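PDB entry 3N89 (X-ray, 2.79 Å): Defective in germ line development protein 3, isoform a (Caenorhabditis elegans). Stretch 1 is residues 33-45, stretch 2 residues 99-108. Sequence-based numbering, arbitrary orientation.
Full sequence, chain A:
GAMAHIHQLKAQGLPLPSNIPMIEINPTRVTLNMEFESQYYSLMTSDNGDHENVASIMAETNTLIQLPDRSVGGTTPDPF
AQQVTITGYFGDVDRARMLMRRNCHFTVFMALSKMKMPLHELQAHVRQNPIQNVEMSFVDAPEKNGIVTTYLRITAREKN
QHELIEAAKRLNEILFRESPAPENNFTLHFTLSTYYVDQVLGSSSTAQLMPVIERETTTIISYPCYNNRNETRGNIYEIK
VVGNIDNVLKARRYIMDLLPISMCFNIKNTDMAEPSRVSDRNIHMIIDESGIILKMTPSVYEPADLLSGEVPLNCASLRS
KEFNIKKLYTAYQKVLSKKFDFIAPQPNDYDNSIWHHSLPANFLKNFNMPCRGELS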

# COMPACT_ATOMS: atom_id res chain seq x y z
N ASN A 33 -1.17 8.25 -4.96
CA ASN A 33 -2.22 7.26 -4.71
C ASN A 33 -1.62 5.95 -4.26
O ASN A 33 -0.69 5.44 -4.88
N MET A 34 -2.15 5.42 -3.16
CA MET A 34 -1.65 4.16 -2.64
C MET A 34 -2.82 3.34 -2.11
O MET A 34 -3.91 3.87 -1.90
N GLU A 35 -2.58 2.05 -1.92
CA GLU A 35 -3.60 1.15 -1.41
C GLU A 35 -3.34 0.84 0.06
O GLU A 35 -2.23 0.47 0.44
N PHE A 36 -4.38 1.01 0.88
CA PHE A 36 -4.31 0.75 2.32
C PHE A 36 -5.51 -0.12 2.71
O PHE A 36 -6.63 0.12 2.27
N GLU A 37 -5.27 -1.12 3.56
CA GLU A 37 -6.32 -2.04 4.00
C GLU A 37 -7.38 -1.39 4.90
O GLU A 37 -7.09 -1.01 6.04
N SER A 38 -8.60 -1.30 4.38
CA SER A 38 -9.73 -0.68 5.08
C SER A 38 -9.97 -1.12 6.52
O SER A 38 -10.52 -0.35 7.31
N GLN A 39 -9.59 -2.34 6.85
CA GLN A 39 -9.77 -2.88 8.20
C GLN A 39 -8.96 -2.10 9.24
O GLN A 39 -9.14 -2.28 10.44
N TYR A 40 -8.09 -1.21 8.76
CA TYR A 40 -7.25 -0.41 9.63
C TYR A 40 -7.60 1.08 9.54
O TYR A 40 -6.98 1.90 10.21
N TYR A 41 -8.57 1.43 8.70
CA TYR A 41 -8.93 2.84 8.56
C TYR A 41 -9.22 3.48 9.90
O TYR A 41 -8.68 4.55 10.21
N SER A 42 -10.05 2.82 10.70
CA SER A 42 -10.44 3.31 12.01
C SER A 42 -9.23 3.55 12.92
O SER A 42 -9.17 4.57 13.61
N LEU A 43 -8.29 2.62 12.90
CA LEU A 43 -7.08 2.70 13.73
C LEU A 43 -6.08 3.74 13.25
O LEU A 43 -5.21 4.16 14.01
N MET A 44 -6.19 4.14 11.99
CA MET A 44 -5.28 5.13 11.44
C MET A 44 -5.82 6.50 11.82
O MET A 44 -5.10 7.49 11.83
N THR A 45 -7.12 6.53 12.13
CA THR A 45 -7.81 7.76 12.51
C THR A 45 -7.69 8.10 13.99
O THR A 45 -7.29 9.21 14.35
N LEU A 99 5.67 8.10 6.30
CA LEU A 99 5.02 8.18 7.61
C LEU A 99 3.69 7.44 7.69
O LEU A 99 3.24 7.08 8.78
N MET A 100 3.03 7.23 6.55
CA MET A 100 1.75 6.53 6.55
C MET A 100 1.96 5.01 6.57
O MET A 100 1.09 4.26 7.01
N ARG A 101 3.12 4.55 6.11
CA ARG A 101 3.41 3.13 6.11
C ARG A 101 3.94 2.70 7.47
O ARG A 101 3.52 1.68 8.03
N ARG A 102 4.88 3.48 8.00
CA ARG A 102 5.49 3.20 9.29
C ARG A 102 4.47 3.23 10.41
O ARG A 102 4.52 2.41 11.33
N ASN A 103 3.56 4.20 10.34
CA ASN A 103 2.55 4.36 11.37
C ASN A 103 1.32 3.49 11.20
O ASN A 103 0.52 3.35 12.12
N CYS A 104 1.15 2.90 10.02
CA CYS A 104 -0.02 2.07 9.80
C CYS A 104 0.01 0.78 10.63
O CYS A 104 1.07 0.17 10.79
N HIS A 105 -1.14 0.40 11.15
CA HIS A 105 -1.26 -0.82 11.95
C HIS A 105 -1.33 -2.03 11.04
O HIS A 105 -1.45 -1.90 9.82
N PHE A 106 -1.24 -3.20 11.66
CA PHE A 106 -1.34 -4.49 10.98
C PHE A 106 -1.75 -5.49 12.07
O PHE A 106 -1.57 -5.23 13.26
N THR A 107 -2.32 -6.63 11.68
CA THR A 107 -2.76 -7.62 12.66
C THR A 107 -2.29 -9.03 12.33
O THR A 107 -2.18 -9.40 11.17
N VAL A 108 -2.00 -9.80 13.38
CA VAL A 108 -1.56 -11.19 13.23
C VAL A 108 -2.28 -12.03 14.28
O VAL A 108 -2.54 -11.56 15.39

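Side-chain packing between residues 33-45 and 99-108 of the C. elegans protein, a contact that buries 647 Å² counted over both sides. The strand, 3-10 turn and short helix of the first stretch run past the helix, loop and strand of the second, with Tyr40 level with His105 and Met44 with Cys104. Phe36 is one of two aromatic bumps of the first stretch, with Tyr40. Its CA-to-CB bond points sideways, but the m rotamer (chi1 -82°) carries the ring into a slot between Arg101 and Met100: Arg101 NH2 lies over one face and Met100 CE over the opposite face. On the first side the guanidinium makes a cation-pi contact, Arg101 CZ standing 4.2 Å from the centroid of the Phe36 ring and 23° off its normal. The tip of the ring reaches the helix backbone, Phe36 CE1 to Met100 O 3.4 Å, and Phe36 CZ lies 3.7 Å from Met100 CB. Cys104 (chi1 t) closes the edge, its SG 4.2 Å from Phe36 CD1. Arg101, folded through two m torsions before extending at chi3, is also held in the plane of its guanidinium: Arg101 NH2 donates a hydrogen bond to Glu35 O (3.1 Å, 160°). The charged group thus sits over the ring face, tilted against it, while one of its N-H groups meets a backbone carbonyl. Met34, rotamer m, t, p, points toward the helix and curls its methyl over a guanidinium face, Met34 CE to Arg101 NE 3.1 Å. Glu35 itself directs its CB away.

Next to the Phe36 slot, sulfur-bearing side chains meet. Met44 (m, t, p) starts sideways and brings its end inward, so that Met44 CE touches Met100 CE at 3.3 Å and Met44 SD lies 4.0 Å from Cys104 SG. Met100, m at all three torsions, thus meets both Phe36 and Met44. Cys104 SG also views the Tyr40 ring obliquely, 5.4 Å from its centroid.

Tyr40 (chi1 m) points toward the second stretch and lays one ring face over the backbone of the strand, with His105 O 3.9 Å from Tyr40 CD2. Its hydroxyl reaches farther along, where Thr107 N donates a weak hydrogen bond to Tyr40 OH (2.8 Å, 122°). Thr107 OG1 sits at the ring edge, 3.5 Å from Tyr40 CE1. His105 and Thr107 both point toward the first stretch, while Phe106 between them points away. At the more exposed margin, Leu43 (m, t) covers one face of the His105 imidazole through a CH-pi contact, Leu43 CB standing 4.2 Å from the His105 ring centroid.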

# COMPACT_ATOMS: atom_id res chain seq x y z
CB ASN A 33 -3.03 7.01 -5.98
CG ASN A 33 -3.62 8.28 -6.56
OD1 ASN A 33 -4.42 8.96 -5.91
ND2 ASN A 33 -3.22 8.60 -7.78
CB MET A 34 -0.64 4.41 -1.51
CG MET A 34 0.67 5.04 -1.96
SD MET A 34 1.62 5.66 -0.54
CE MET A 34 2.05 4.10 0.28
CB GLU A 35 -3.62 -0.13 -2.24
CG GLU A 35 -4.66 -0.15 -3.35
CD GLU A 35 -4.47 0.95 -4.39
OE1 GLU A 35 -5.34 1.08 -5.27
OE2 GLU A 35 -3.46 1.68 -4.33
CB PHE A 36 -4.35 2.08 3.09
CG PHE A 36 -3.02 2.79 3.19
CD1 PHE A 36 -2.27 2.73 4.36
CD2 PHE A 36 -2.52 3.52 2.11
CE1 PHE A 36 -1.04 3.38 4.47
CE2 PHE A 36 -1.28 4.19 2.21
CZ PHE A 36 -0.54 4.11 3.39
CB GLU A 37 -5.67 -3.22 4.71
CG GLU A 37 -4.50 -3.78 3.94
CD GLU A 37 -3.95 -5.03 4.54
OE1 GLU A 37 -4.66 -6.06 4.54
OE2 GLU A 37 -2.80 -4.99 5.02
CB SER A 38 -11.02 -0.90 4.28
OG SER A 38 -11.36 -2.28 4.21
CB GLN A 39 -9.36 -4.36 8.22
CG GLN A 39 -7.93 -4.60 7.76
CD GLN A 39 -7.56 -6.07 7.73
OE1 GLN A 39 -7.57 -6.75 8.77
NE2 GLN A 39 -7.22 -6.57 6.55
CB TYR A 40 -5.78 -0.61 9.27
CG TYR A 40 -5.31 -2.04 9.36
CD1 TYR A 40 -5.29 -2.71 10.58
CD2 TYR A 40 -4.89 -2.73 8.22
CE1 TYR A 40 -4.88 -4.04 10.67
CE2 TYR A 40 -4.47 -4.06 8.30
CZ TYR A 40 -4.47 -4.71 9.53
OH TYR A 40 -4.09 -6.04 9.61
CB TYR A 41 -10.11 3.01 7.61
CG TYR A 41 -9.72 2.85 6.14
CD1 TYR A 41 -8.38 2.86 5.77
CD2 TYR A 41 -10.68 2.68 5.14
CE1 TYR A 41 -8.00 2.69 4.44
CE2 TYR A 41 -10.31 2.52 3.80
CZ TYR A 41 -8.97 2.52 3.47
OH TYR A 41 -8.58 2.34 2.16
CB SER A 42 -11.38 2.30 12.67
OG SER A 42 -11.73 2.71 13.97
CB LEU A 43 -6.38 1.35 13.78
CG LEU A 43 -7.03 0.19 14.55
CD1 LEU A 43 -6.27 -1.09 14.25
CD2 LEU A 43 -7.03 0.49 16.04
CB MET A 44 -5.18 5.01 9.91
CG MET A 44 -4.28 3.88 9.42
SD MET A 44 -4.30 3.61 7.61
CE MET A 44 -4.24 5.30 7.00
CB THR A 45 -9.31 7.66 12.18
OG1 THR A 45 -9.50 7.71 10.76
CG2 THR A 45 -10.08 8.80 12.85
CB LEU A 99 4.83 9.65 8.00
CG LEU A 99 6.06 10.54 8.22
CD1 LEU A 99 5.59 11.96 8.54
CD2 LEU A 99 6.92 10.00 9.34
CB MET A 100 0.90 6.93 5.33
CG MET A 100 0.19 8.29 5.42
SD MET A 100 -1.43 8.26 6.30
CE MET A 100 -2.45 7.37 5.11
CB ARG A 101 4.46 2.77 5.05
CG ARG A 101 3.95 2.76 3.62
CD ARG A 101 2.72 1.89 3.44
NE ARG A 101 2.49 1.62 2.03
CZ ARG A 101 1.33 1.22 1.51
NH1 ARG A 101 1.23 1.00 0.20
NH2 ARG A 101 0.26 1.05 2.28
CB ARG A 102 6.59 4.22 9.62
CG ARG A 102 7.73 4.29 8.63
CD ARG A 102 8.93 4.96 9.27
NE ARG A 102 9.68 4.03 10.11
CZ ARG A 102 9.95 4.23 11.40
NH1 ARG A 102 10.63 3.33 12.08
NH2 ARG A 102 9.52 5.33 12.01
CB ASN A 103 2.11 5.81 11.46
CG ASN A 103 3.23 6.74 11.84
OD1 ASN A 103 4.32 6.29 12.20
ND2 ASN A 103 2.98 8.04 11.76
CB CYS A 104 -0.16 1.72 8.32
SG CYS A 104 -1.58 0.66 7.98
CB HIS A 105 -2.53 -0.81 12.80
CG HIS A 105 -2.44 0.01 14.05
ND1 HIS A 105 -2.46 1.38 14.04
CD2 HIS A 105 -2.33 -0.36 15.35
CE1 HIS A 105 -2.36 1.83 15.28
NE2 HIS A 105 -2.28 0.78 16.09
CB PHE A 106 -0.01 -4.88 10.32
CG PHE A 106 1.02 -5.42 11.27
CD1 PHE A 106 0.91 -6.71 11.79
CD2 PHE A 106 2.12 -4.64 11.65
CE1 PHE A 106 1.87 -7.21 12.67
CE2 PHE A 106 3.08 -5.14 12.52
CZ PHE A 106 2.96 -6.43 13.03
CB THR A 107 -4.30 -7.62 12.77
OG1 THR A 107 -4.75 -6.36 13.29
CG2 THR A 107 -4.77 -8.74 13.68
CB VAL A 108 -0.03 -11.32 13.43
CG1 VAL A 108 0.37 -12.78 13.44
CG2 VAL A 108 0.71 -10.59 12.32